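GlcNAc-alpha-1,4-Gal-releasing endo-beta-galactosidase (Clostridium perfringens, PDB 1UPS) probably hydrolyses O-glycosyl bonds as a family 16 endo-beta-galactosidase that releases GlcNAc-alpha-1,4-Gal from glycan chains, and binds calcium. Local coordinates at residues D159-S163 and G188-P192; F101-H107 and W149-D155; R122-Y128 and S241-G247; P87-G91 and F109-T113. All coordinates share one frame; numbering follows the deposited sequence.

Contact 1 (D159-S163 and G188-P192); sequences DWFNS and GWNDP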
# COMPACT_ATOMS: atom_id res chain seq x y z
N ASP A 159 -9.32 -23.13 7.52
CA ASP A 159 -10.23 -23.26 6.38
C ASP A 159 -10.51 -21.87 5.82
O ASP A 159 -9.85 -20.91 6.25
CB ASP A 159 -11.48 -24.06 6.77
CG ASP A 159 -12.45 -23.31 7.66
OD1 ASP A 159 -12.37 -22.06 7.84
OD2 ASP A 159 -13.39 -23.92 8.22
N TRP A 160 -11.44 -21.74 4.87
CA TRP A 160 -11.83 -20.42 4.35
C TRP A 160 -13.10 -19.89 5.01
O TRP A 160 -13.13 -18.78 5.54
CB TRP A 160 -12.02 -20.46 2.82
CG TRP A 160 -12.59 -19.17 2.26
CD1 TRP A 160 -13.91 -18.92 1.92
CD2 TRP A 160 -11.88 -17.96 1.99
NE1 TRP A 160 -14.05 -17.63 1.47
CE2 TRP A 160 -12.81 -17.02 1.48
CE3 TRP A 160 -10.53 -17.57 2.12
CZ2 TRP A 160 -12.45 -15.73 1.10
CZ3 TRP A 160 -10.16 -16.28 1.73
CH2 TRP A 160 -11.12 -15.37 1.24
N PHE A 161 -14.17 -20.69 4.98
CA PHE A 161 -15.48 -20.16 5.33
C PHE A 161 -15.63 -19.71 6.80
O PHE A 161 -16.42 -18.80 7.10
CB PHE A 161 -16.58 -21.13 4.89
CG PHE A 161 -16.71 -21.20 3.40
CD1 PHE A 161 -16.24 -22.30 2.70
CD2 PHE A 161 -17.26 -20.13 2.69
CE1 PHE A 161 -16.35 -22.36 1.30
CE2 PHE A 161 -17.38 -20.18 1.30
CZ PHE A 161 -16.91 -21.29 0.61
N ASN A 162 -14.84 -20.31 7.68
CA ASN A 162 -14.87 -19.91 9.09
C ASN A 162 -13.70 -19.01 9.51
O ASN A 162 -13.69 -18.50 10.63
CB ASN A 162 -14.98 -21.13 9.99
CG ASN A 162 -16.22 -21.94 9.70
OD1 ASN A 162 -17.33 -21.48 9.97
ND2 ASN A 162 -16.04 -23.12 9.11
N SER A 163 -12.76 -18.79 8.60
CA SER A 163 -11.62 -17.93 8.89
C SER A 163 -11.99 -16.44 8.81
O SER A 163 -12.77 -16.03 7.93
CB SER A 163 -10.48 -18.20 7.91
OG SER A 163 -9.34 -17.41 8.23
N GLY A 188 -10.25 -7.01 2.92
CA GLY A 188 -10.18 -7.98 4.00
C GLY A 188 -10.84 -9.33 3.74
O GLY A 188 -10.62 -10.27 4.49
N TRP A 189 -11.63 -9.44 2.67
CA TRP A 189 -12.40 -10.66 2.40
C TRP A 189 -13.27 -10.99 3.63
O TRP A 189 -14.20 -10.23 3.93
CB TRP A 189 -11.48 -11.83 1.96
CG TRP A 189 -10.86 -11.57 0.60
CD1 TRP A 189 -9.66 -10.95 0.34
CD2 TRP A 189 -11.43 -11.88 -0.66
NE1 TRP A 189 -9.46 -10.87 -1.01
CE2 TRP A 189 -10.53 -11.44 -1.66
CE3 TRP A 189 -12.62 -12.51 -1.06
CZ2 TRP A 189 -10.78 -11.60 -3.03
CZ3 TRP A 189 -12.87 -12.69 -2.44
CH2 TRP A 189 -11.95 -12.22 -3.40
N ASN A 190 -13.01 -12.10 4.33
CA ASN A 190 -13.82 -12.48 5.49
C ASN A 190 -13.46 -11.76 6.79
O ASN A 190 -14.10 -12.01 7.83
CB ASN A 190 -13.70 -13.99 5.77
CG ASN A 190 -14.34 -14.86 4.70
OD1 ASN A 190 -15.12 -14.39 3.87
ND2 ASN A 190 -14.04 -16.16 4.75
N ASP A 191 -12.45 -10.88 6.75
CA ASP A 191 -11.96 -10.18 7.95
C ASP A 191 -12.80 -8.94 8.28
O ASP A 191 -12.75 -7.98 7.53
CB ASP A 191 -10.49 -9.77 7.73
CG ASP A 191 -9.84 -9.23 8.99
OD1 ASP A 191 -8.60 -9.01 8.95
OD2 ASP A 191 -10.48 -9.00 10.04
N PRO A 192 -13.56 -8.94 9.38
CA PRO A 192 -14.39 -7.76 9.70
C PRO A 192 -13.56 -6.58 10.20
O PRO A 192 -14.06 -5.44 10.28
CB PRO A 192 -15.30 -8.28 10.83
CG PRO A 192 -14.48 -9.30 11.52
CD PRO A 192 -13.67 -9.99 10.41
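The side-chain amide nitrogen of Asn-190 reaches two backbone carbonyls of the 159-163 loop. Its ND2 lies 2.9 Å from Trp-160 O, but the N-H...O angle of 116° makes the bond weak. A second weak bond runs 3.4 Å from ND2 to Ser-163 O. Both acceptors belong to the type I beta turn from Trp-160 to Ser-163, whose own closing bond is Ser-163 N to Trp-160 O. Trp-160 O therefore takes an N-H from its own turn and another from across the contact. Asn-190 ND2 also sits over one face of the indole, off toward the rim, 3.6 Å from Trp-160 CE2. The amide and ring planes are 49° apart, so this is not flat stacking.

With chi1 at 172°, Trp-160 swings its indole away from its own N, and the six-membered ring reaches the second segment, where Trp-160 CH2 packs 3.6 Å from Trp-189 CB. The two indoles meet obliquely. Trp-189 and Asn-190 are the central residues of a type II' turn, and Trp-189 has positive phi. Its NE1 is held by Glu-168 on strand 168-170.

Within the first loop, Asp-159 steadies the turn as an Asx motif. Its OD1 accepts from Asn-162 N at 3.0 Å, and its OD2 takes a nearly straight bond from Asn-162 ND2 at 2.9 Å.

The contact thus joins two turns at one end of the six-stranded sheet of this family 16 domain. With weak hydrogen bonds across it, the pairing probably relies as much on indole packing as on polar bonds.

Contact 2 (F101-H107 and W149-D155); sequences FDKSWIH and WMVGMQD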
# COMPACT_ATOMS: atom_id res chain seq x y z
N PHE A 101 4.41 -20.08 0.41
CA PHE A 101 3.65 -21.01 1.25
C PHE A 101 2.90 -21.99 0.34
O PHE A 101 2.83 -21.79 -0.89
CB PHE A 101 2.62 -20.24 2.10
CG PHE A 101 1.58 -19.54 1.26
CD1 PHE A 101 1.86 -18.28 0.73
CD2 PHE A 101 0.39 -20.18 0.93
CE1 PHE A 101 0.92 -17.65 -0.12
CE2 PHE A 101 -0.56 -19.56 0.10
CZ PHE A 101 -0.28 -18.28 -0.43
N ASP A 102 2.34 -23.03 0.95
CA ASP A 102 1.47 -23.97 0.25
C ASP A 102 0.54 -24.48 1.34
O ASP A 102 0.99 -25.15 2.26
CB ASP A 102 2.31 -25.09 -0.36
CG ASP A 102 1.51 -26.07 -1.19
OD1 ASP A 102 2.15 -27.03 -1.72
OD2 ASP A 102 0.29 -25.99 -1.39
N LYS A 103 -0.74 -24.13 1.26
CA LYS A 103 -1.64 -24.39 2.37
C LYS A 103 -3.07 -24.50 1.88
O LYS A 103 -3.49 -23.71 1.03
CB LYS A 103 -1.50 -23.28 3.44
CG LYS A 103 -2.25 -23.58 4.77
CD LYS A 103 -1.85 -22.57 5.85
CE LYS A 103 -2.47 -22.86 7.22
NZ LYS A 103 -3.85 -22.33 7.34
N SER A 104 -3.82 -25.47 2.42
CA SER A 104 -5.22 -25.67 2.04
C SER A 104 -6.06 -24.40 2.26
O SER A 104 -5.81 -23.64 3.20
CB SER A 104 -5.85 -26.81 2.86
OG SER A 104 -5.36 -28.07 2.46
N TRP A 105 -7.06 -24.21 1.39
CA TRP A 105 -8.12 -23.20 1.55
C TRP A 105 -7.69 -21.73 1.37
O TRP A 105 -8.55 -20.85 1.43
CB TRP A 105 -8.83 -23.36 2.91
CG TRP A 105 -9.69 -24.59 3.02
CD1 TRP A 105 -9.46 -25.70 3.79
CD2 TRP A 105 -10.94 -24.80 2.36
NE1 TRP A 105 -10.49 -26.60 3.63
CE2 TRP A 105 -11.41 -26.08 2.76
CE3 TRP A 105 -11.70 -24.05 1.46
CZ2 TRP A 105 -12.62 -26.61 2.29
CZ3 TRP A 105 -12.91 -24.59 0.99
CH2 TRP A 105 -13.35 -25.86 1.41
N ILE A 106 -6.41 -21.48 1.11
CA ILE A 106 -5.95 -20.08 1.06
C ILE A 106 -6.52 -19.28 -0.12
O ILE A 106 -6.42 -19.70 -1.27
CB ILE A 106 -4.41 -19.99 1.07
CG1 ILE A 106 -3.84 -20.60 2.36
CG2 ILE A 106 -3.99 -18.50 0.95
CD1 ILE A 106 -4.39 -19.96 3.69
N HIS A 107 -7.09 -18.11 0.20
CA HIS A 107 -7.51 -17.13 -0.82
C HIS A 107 -8.55 -17.70 -1.79
O HIS A 107 -8.28 -17.92 -3.00
CB HIS A 107 -6.30 -16.54 -1.59
CG HIS A 107 -6.68 -15.40 -2.48
ND1 HIS A 107 -7.14 -14.19 -1.99
CD2 HIS A 107 -6.72 -15.29 -3.83
CE1 HIS A 107 -7.45 -13.40 -3.01
NE2 HIS A 107 -7.18 -14.04 -4.13
N TRP A 149 1.82 -9.51 -4.00
CA TRP A 149 0.71 -9.40 -3.06
C TRP A 149 0.85 -10.37 -1.89
O TRP A 149 1.63 -11.32 -1.94
CB TRP A 149 -0.66 -9.59 -3.76
CG TRP A 149 -0.81 -10.77 -4.72
CD1 TRP A 149 -0.06 -11.05 -5.85
CD2 TRP A 149 -1.86 -11.76 -4.69
NE1 TRP A 149 -0.57 -12.16 -6.48
CE2 TRP A 149 -1.68 -12.61 -5.80
CE3 TRP A 149 -2.94 -12.01 -3.81
CZ2 TRP A 149 -2.53 -13.71 -6.07
CZ3 TRP A 149 -3.79 -13.11 -4.08
CH2 TRP A 149 -3.57 -13.94 -5.20
N MET A 150 0.07 -10.12 -0.84
CA MET A 150 0.14 -10.92 0.37
C MET A 150 -1.27 -11.28 0.78
O MET A 150 -2.20 -10.52 0.54
CB MET A 150 0.85 -10.14 1.49
CG MET A 150 2.30 -9.76 1.10
SD MET A 150 3.17 -8.83 2.39
CE MET A 150 3.32 -10.15 3.60
N VAL A 151 -1.41 -12.48 1.35
CA VAL A 151 -2.71 -12.98 1.79
C VAL A 151 -2.57 -13.55 3.19
O VAL A 151 -1.53 -14.11 3.54
CB VAL A 151 -3.28 -14.06 0.82
CG1 VAL A 151 -3.63 -13.43 -0.54
CG2 VAL A 151 -2.31 -15.25 0.63
N GLY A 152 -3.63 -13.41 3.99
CA GLY A 152 -3.66 -14.01 5.31
C GLY A 152 -3.50 -15.52 5.22
O GLY A 152 -3.97 -16.17 4.27
N MET A 153 -2.83 -16.09 6.22
CA MET A 153 -2.58 -17.53 6.22
C MET A 153 -3.71 -18.32 6.85
O MET A 153 -3.61 -19.55 6.95
CB MET A 153 -1.25 -17.84 6.91
CG MET A 153 -0.02 -17.40 6.08
SD MET A 153 0.13 -18.17 4.44
CE MET A 153 0.08 -19.75 4.72
N GLN A 154 -4.78 -17.64 7.28
CA GLN A 154 -5.99 -18.32 7.75
C GLN A 154 -5.65 -19.31 8.87
O GLN A 154 -6.18 -20.41 8.95
CB GLN A 154 -6.72 -18.99 6.55
CG GLN A 154 -7.24 -17.95 5.55
CD GLN A 154 -7.66 -18.51 4.18
OE1 GLN A 154 -7.39 -17.88 3.16
NE2 GLN A 154 -8.31 -19.67 4.16
N ASP A 155 -4.77 -18.87 9.76
CA ASP A 155 -4.25 -19.75 10.82
C ASP A 155 -5.24 -20.01 11.95
O ASP A 155 -5.07 -20.96 12.74
CB ASP A 155 -2.96 -19.16 11.39
CG ASP A 155 -1.78 -19.31 10.44
OD1 ASP A 155 -1.65 -20.40 9.80
OD2 ASP A 155 -0.94 -18.40 10.30
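Lys-103 NZ donates to Met-153 O at 2.8 Å, and the donor lies almost along the C=O axis. A second partner of NZ is Asn-158 OD1. Asp-155 OD1 adds a long salt bridge to NZ, but its stronger partner is Arg-122.

The side-chain amide of Gln-154 makes two further bonds. NE2 donates to Trp-105 O at 3.0 Å, nearly in its own amide plane but from above the carbonyl plane. OE1 accepts from His-107 N at 3.0 Å on a lone pair, with an N-H...O angle of 167°. One flat group thus spans the backbone around Ile-106, where the type II turn from Lys-103 ends. NE2 also bonds to Asp-159 O, which helps fix the rotation of the amide.

Packing lies around these bonds. The side chains of Ile-106 and Gln-154 run past each other in opposite directions, and Ile-106 CD1 touches Gln-154 CD. The bend at chi2 of Met-153 (-60°) brings its sulfur over the Phe-101 ring in a Met-aromatic contact, and the bend at chi3 sets CE against Phe-101 CB and Lys-103 CD. Val-151 CG2 touches both Ile-106 CG2 at 3.7 Å and Phe-101 CZ at 3.8 Å. Farther along, the edge of Trp-149 points at the face of His-107 in a T-shaped pair, with planes 70° apart.

Trp-149 to Gly-152 end strand 145-152, which runs antiparallel between strands 246-254 and 168-170. Segment 101-107 begins as the short strand 101-102, itself paired with strand 121-122, and covers the side of the sheet that carries Trp-149 and Val-151.

Contact 3 (R122-Y128 and S241-G247); sequences RGYTTKY and SPDYEMG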
# COMPACT_ATOMS: atom_id res chain seq x y z
N ARG A 122 5.44 -23.64 4.78
CA ARG A 122 5.59 -22.20 4.92
C ARG A 122 7.05 -21.83 4.65
O ARG A 122 7.93 -22.04 5.51
CB ARG A 122 5.16 -21.72 6.32
CG ARG A 122 3.75 -22.19 6.73
CD ARG A 122 3.41 -21.91 8.18
NE ARG A 122 3.04 -20.53 8.47
CZ ARG A 122 1.79 -20.11 8.65
NH1 ARG A 122 1.55 -18.84 8.96
NH2 ARG A 122 0.77 -20.96 8.51
N GLY A 123 7.29 -21.31 3.45
CA GLY A 123 8.59 -20.79 3.07
C GLY A 123 8.92 -19.52 3.83
O GLY A 123 10.00 -19.40 4.45
N TYR A 124 8.00 -18.56 3.77
CA TYR A 124 8.09 -17.34 4.57
C TYR A 124 6.71 -16.76 4.84
O TYR A 124 6.03 -16.30 3.92
CB TYR A 124 8.98 -16.28 3.90
CG TYR A 124 9.20 -15.07 4.80
CD1 TYR A 124 9.95 -15.19 5.97
CD2 TYR A 124 8.65 -13.82 4.48
CE1 TYR A 124 10.15 -14.09 6.81
CE2 TYR A 124 8.83 -12.71 5.32
CZ TYR A 124 9.59 -12.86 6.48
OH TYR A 124 9.79 -11.79 7.31
N THR A 125 6.31 -16.79 6.10
CA THR A 125 5.08 -16.13 6.53
C THR A 125 5.43 -15.28 7.74
O THR A 125 6.17 -15.74 8.64
CB THR A 125 4.00 -17.17 6.94
OG1 THR A 125 4.56 -18.07 7.90
CG2 THR A 125 3.62 -18.09 5.74
N THR A 126 4.88 -14.07 7.81
CA THR A 126 5.22 -13.18 8.92
C THR A 126 4.12 -12.14 9.18
O THR A 126 3.25 -11.94 8.33
CB THR A 126 6.61 -12.51 8.66
OG1 THR A 126 7.20 -12.09 9.90
CG2 THR A 126 6.47 -11.21 7.87
N LYS A 127 4.15 -11.51 10.35
CA LYS A 127 3.25 -10.40 10.66
C LYS A 127 4.09 -9.15 10.95
O LYS A 127 4.95 -9.17 11.85
CB LYS A 127 2.36 -10.76 11.86
CG LYS A 127 1.44 -9.63 12.35
CD LYS A 127 0.58 -10.02 13.58
CE LYS A 127 1.42 -10.35 14.80
NZ LYS A 127 0.60 -10.98 15.89
N TYR A 128 3.82 -8.08 10.19
CA TYR A 128 4.50 -6.77 10.27
C TYR A 128 5.91 -6.75 9.68
O TYR A 128 6.58 -7.78 9.61
CB TYR A 128 4.54 -6.20 11.70
CG TYR A 128 3.18 -6.21 12.39
CD1 TYR A 128 3.06 -6.63 13.72
CD2 TYR A 128 2.03 -5.80 11.71
CE1 TYR A 128 1.84 -6.64 14.35
CE2 TYR A 128 0.78 -5.81 12.34
CZ TYR A 128 0.69 -6.24 13.66
OH TYR A 128 -0.53 -6.25 14.30
N SER A 241 -4.63 -2.31 9.38
CA SER A 241 -3.72 -3.34 8.88
C SER A 241 -4.12 -4.69 9.45
O SER A 241 -4.70 -4.74 10.55
CB SER A 241 -2.26 -3.04 9.28
OG SER A 241 -2.01 -3.36 10.64
N PRO A 242 -3.82 -5.76 8.72
CA PRO A 242 -4.07 -7.11 9.21
C PRO A 242 -3.27 -7.41 10.47
O PRO A 242 -2.18 -6.87 10.66
CB PRO A 242 -3.62 -8.00 8.06
CG PRO A 242 -3.71 -7.09 6.85
CD PRO A 242 -3.23 -5.76 7.36
N ASP A 243 -3.82 -8.26 11.34
CA ASP A 243 -3.13 -8.59 12.59
C ASP A 243 -2.82 -10.08 12.75
O ASP A 243 -3.02 -10.69 13.83
CB ASP A 243 -3.89 -8.01 13.79
CG ASP A 243 -5.25 -8.65 14.00
OD1 ASP A 243 -5.81 -9.27 13.06
OD2 ASP A 243 -5.84 -8.60 15.10
N TYR A 244 -2.33 -10.68 11.66
CA TYR A 244 -2.00 -12.10 11.60
C TYR A 244 -0.94 -12.30 10.53
O TYR A 244 -0.66 -11.39 9.76
CB TYR A 244 -3.23 -12.96 11.27
CG TYR A 244 -4.17 -12.31 10.30
CD1 TYR A 244 -3.91 -12.33 8.92
CD2 TYR A 244 -5.30 -11.63 10.75
CE1 TYR A 244 -4.77 -11.71 8.02
CE2 TYR A 244 -6.17 -11.01 9.85
CZ TYR A 244 -5.90 -11.06 8.50
OH TYR A 244 -6.74 -10.44 7.61
N GLU A 245 -0.36 -13.49 10.49
CA GLU A 245 0.70 -13.78 9.52
C GLU A 245 0.13 -13.84 8.12
O GLU A 245 -1.01 -14.27 7.93
CB GLU A 245 1.41 -15.09 9.86
CG GLU A 245 2.19 -15.04 11.16
CD GLU A 245 3.30 -16.07 11.25
OE1 GLU A 245 3.39 -16.94 10.37
OE2 GLU A 245 4.08 -16.01 12.23
N MET A 246 0.93 -13.40 7.15
CA MET A 246 0.55 -13.39 5.74
C MET A 246 1.65 -14.03 4.92
O MET A 246 2.84 -13.95 5.28
CB MET A 246 0.31 -11.95 5.25
CG MET A 246 -0.88 -11.27 5.94
SD MET A 246 -1.09 -9.55 5.40
CE MET A 246 -2.22 -9.81 3.96
N GLY A 247 1.24 -14.66 3.81
CA GLY A 247 2.16 -15.26 2.86
C GLY A 247 2.27 -14.37 1.64
O GLY A 247 1.43 -13.49 1.46
O HOH W 1 5.12 -13.56 3.44
O HOH W 2 -2.73 -4.86 13.12
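A single antiparallel bridge joins Thr-126 to Met-246 as a hydrogen-bonded pair. It links the approach to strand 129-136, in one sheet of the family 16 beta sandwich, to the start of strand 246-254 in the other. Met-246 N donates to Thr-126 O at 3.0 Å, and Thr-126 N returns a 3.3 Å bond to Met-246 O. Water 1 also donates to Met-246 O and joins it to Tyr-124 O.

Beside the bridge, Glu-245 OE1 is gripped twice. Arg-122 NH1 forms a salt bridge with it at 3.0 Å, on the anti side of the carboxylate. Thr-125 OG1 donates to OE1 at 3.0 Å, almost in line with the CD-OE1 bond. The two donors come from opposite faces of the carboxylate plane.

Thr-125 OG1 in turn accepts from Arg-122 NE at 2.9 Å, closing a small polar network. The bend at Arg-122 chi3 (78°) turns the guanidinium toward this group. Behind it, NH2 bridges to Asp-155 and Glu-120, so the arginine is set by three carboxylates.

At the other end, Lys-127 rests its CD against the peptide between Asp-243 and Tyr-244. Its CG lies over the centre of the Tyr-128 ring. Ser-241 OG, which also bonds to Thr-222 O, accepts from water 2 at 3.0 Å, and the same water lies 2.9 Å from Tyr-128 OH, in the plane of the ring.

Contact 4 (P87-G91 and F109-T113); sequences PEHDG and FSGTT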
# COMPACT_ATOMS: atom_id res chain seq x y z
N PRO A 87 -8.53 -23.98 -15.13
CA PRO A 87 -9.71 -23.64 -15.97
C PRO A 87 -11.06 -23.86 -15.27
O PRO A 87 -12.03 -23.16 -15.58
CB PRO A 87 -9.59 -24.59 -17.17
CG PRO A 87 -8.22 -25.19 -17.13
CD PRO A 87 -7.68 -25.01 -15.76
N GLU A 88 -11.12 -24.80 -14.33
CA GLU A 88 -12.40 -25.11 -13.69
C GLU A 88 -12.87 -24.04 -12.69
O GLU A 88 -14.08 -23.96 -12.40
CB GLU A 88 -12.40 -26.52 -13.09
CG GLU A 88 -11.50 -26.67 -11.89
N HIS A 89 -11.93 -23.24 -12.17
CA HIS A 89 -12.24 -22.12 -11.26
C HIS A 89 -12.02 -20.76 -11.84
O HIS A 89 -12.73 -19.81 -11.49
CB HIS A 89 -11.47 -22.21 -9.91
CG HIS A 89 -11.91 -23.35 -9.06
ND1 HIS A 89 -13.23 -23.53 -8.69
CD2 HIS A 89 -11.24 -24.43 -8.59
CE1 HIS A 89 -13.34 -24.66 -8.01
NE2 HIS A 89 -12.15 -25.22 -7.93
N ASP A 90 -10.99 -20.61 -12.68
CA ASP A 90 -10.63 -19.26 -13.12
C ASP A 90 -10.76 -19.06 -14.62
O ASP A 90 -10.20 -18.09 -15.15
CB ASP A 90 -9.22 -18.89 -12.63
CG ASP A 90 -9.05 -17.40 -12.39
OD1 ASP A 90 -7.89 -16.94 -12.34
OD2 ASP A 90 -10.02 -16.61 -12.25
N GLY A 91 -11.47 -19.96 -15.30
CA GLY A 91 -11.67 -19.84 -16.74
C GLY A 91 -10.34 -19.87 -17.47
O GLY A 91 -9.43 -20.61 -17.09
N PHE A 109 -10.96 -16.91 -3.80
CA PHE A 109 -11.51 -15.80 -4.59
C PHE A 109 -12.82 -16.20 -5.28
O PHE A 109 -13.67 -15.36 -5.53
CB PHE A 109 -10.49 -15.32 -5.65
CG PHE A 109 -10.06 -16.39 -6.60
CD1 PHE A 109 -10.75 -16.62 -7.80
CD2 PHE A 109 -8.95 -17.18 -6.30
CE1 PHE A 109 -10.34 -17.64 -8.67
CE2 PHE A 109 -8.55 -18.20 -7.16
CZ PHE A 109 -9.25 -18.43 -8.35
N SER A 110 -12.97 -17.49 -5.54
CA SER A 110 -14.18 -17.99 -6.24
C SER A 110 -15.29 -18.45 -5.29
O SER A 110 -16.41 -18.74 -5.73
CB SER A 110 -13.80 -19.10 -7.21
OG SER A 110 -13.53 -20.31 -6.52
N GLY A 111 -14.99 -18.52 -3.99
CA GLY A 111 -15.94 -19.04 -3.00
C GLY A 111 -16.36 -20.49 -3.24
O GLY A 111 -17.49 -20.87 -2.92
N THR A 112 -15.47 -21.29 -3.80
CA THR A 112 -15.74 -22.71 -4.02
C THR A 112 -15.67 -23.56 -2.73
O THR A 112 -14.97 -23.19 -1.78
CB THR A 112 -14.80 -23.29 -5.09
OG1 THR A 112 -15.15 -24.66 -5.35
CG2 THR A 112 -13.34 -23.38 -4.56
N THR A 113 -16.38 -24.69 -2.70
CA THR A 113 -16.21 -25.63 -1.60
C THR A 113 -15.24 -26.74 -1.98
O THR A 113 -14.98 -27.65 -1.19
CB THR A 113 -17.56 -26.24 -1.14
OG1 THR A 113 -18.29 -26.72 -2.29
CG2 THR A 113 -18.47 -25.17 -0.55
O HOH W 3 -15.34 -21.85 -8.71
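His-89, in the short helix 87-90, meets Ser-110 and Thr-112 of a surface loop between strands 101-102 and 121-122. Gly-91 is the first residue to leave helical geometry, with positive phi. Both segments lie at the surface of the family 16 domain, away from its calcium site.

The polar link goes through solvent. Water 3 lies 2.7 Å from His-89 ND1, at the edge of the imidazole and in its plane. The same water makes a weak bond to Ser-110 OG at 3.2 Å. No direct hydrogen bond crosses the contact. His-89 CE1 does come within 3.2 Å of Thr-112 OG1, but that hydroxyl is bonded to Asp-114 N in its own loop.

The second kind of interaction is CH-pi. Thr-112 CG2 stands 4.1 Å from the centroid of the His-89 ring, displaced from its centre. Glu-88 CG lies over the opposite face, so the ring is flanked by aliphatic carbon on both. The side chains of His-89 and Thr-112 both touch Trp-56. Its neighbour Cys-57 forms a disulfide with Cys-86, which ties the start of the helix to the Trp-56 loop.

Van der Waals packing makes up the rest. Phe-109 approaches Asp-90, with ring and carboxylate planes 56° apart. Trp-85 supports both partners: its NE1 bonds to Asp-90 OD1, and Phe-109 packs on the same residue. The carboxylate oxygen nearest the phenyl ring is the other one, Asp-90 OD2, 3.7 Å from Phe-109 CE1.

How the contacts relate
Contact 2 is the buried one, and contact 4 lies at the surface. Contacts 1 and 3 are partly buried. Contacts 2 and 3 hold the same sheet, on neighbouring strands 145-152 and 246-254, and share the Asp-155 to Arg-122 salt bridge. Contacts 1 and 2 meet where Gln-154 bonds to Asp-159 O. Tyr-244 OH and Asp-191 OD1 join contact 3 to contact 1. Phe-161 packs on the 109-113 loop of contact 4, whose centre is about 24 Å from that of contact 3. Bonding changes with place: direct bonds and apolar packing in contact 2, a charged network in contact 3, weak bonds in contact 1, and a water bridge in contact 4.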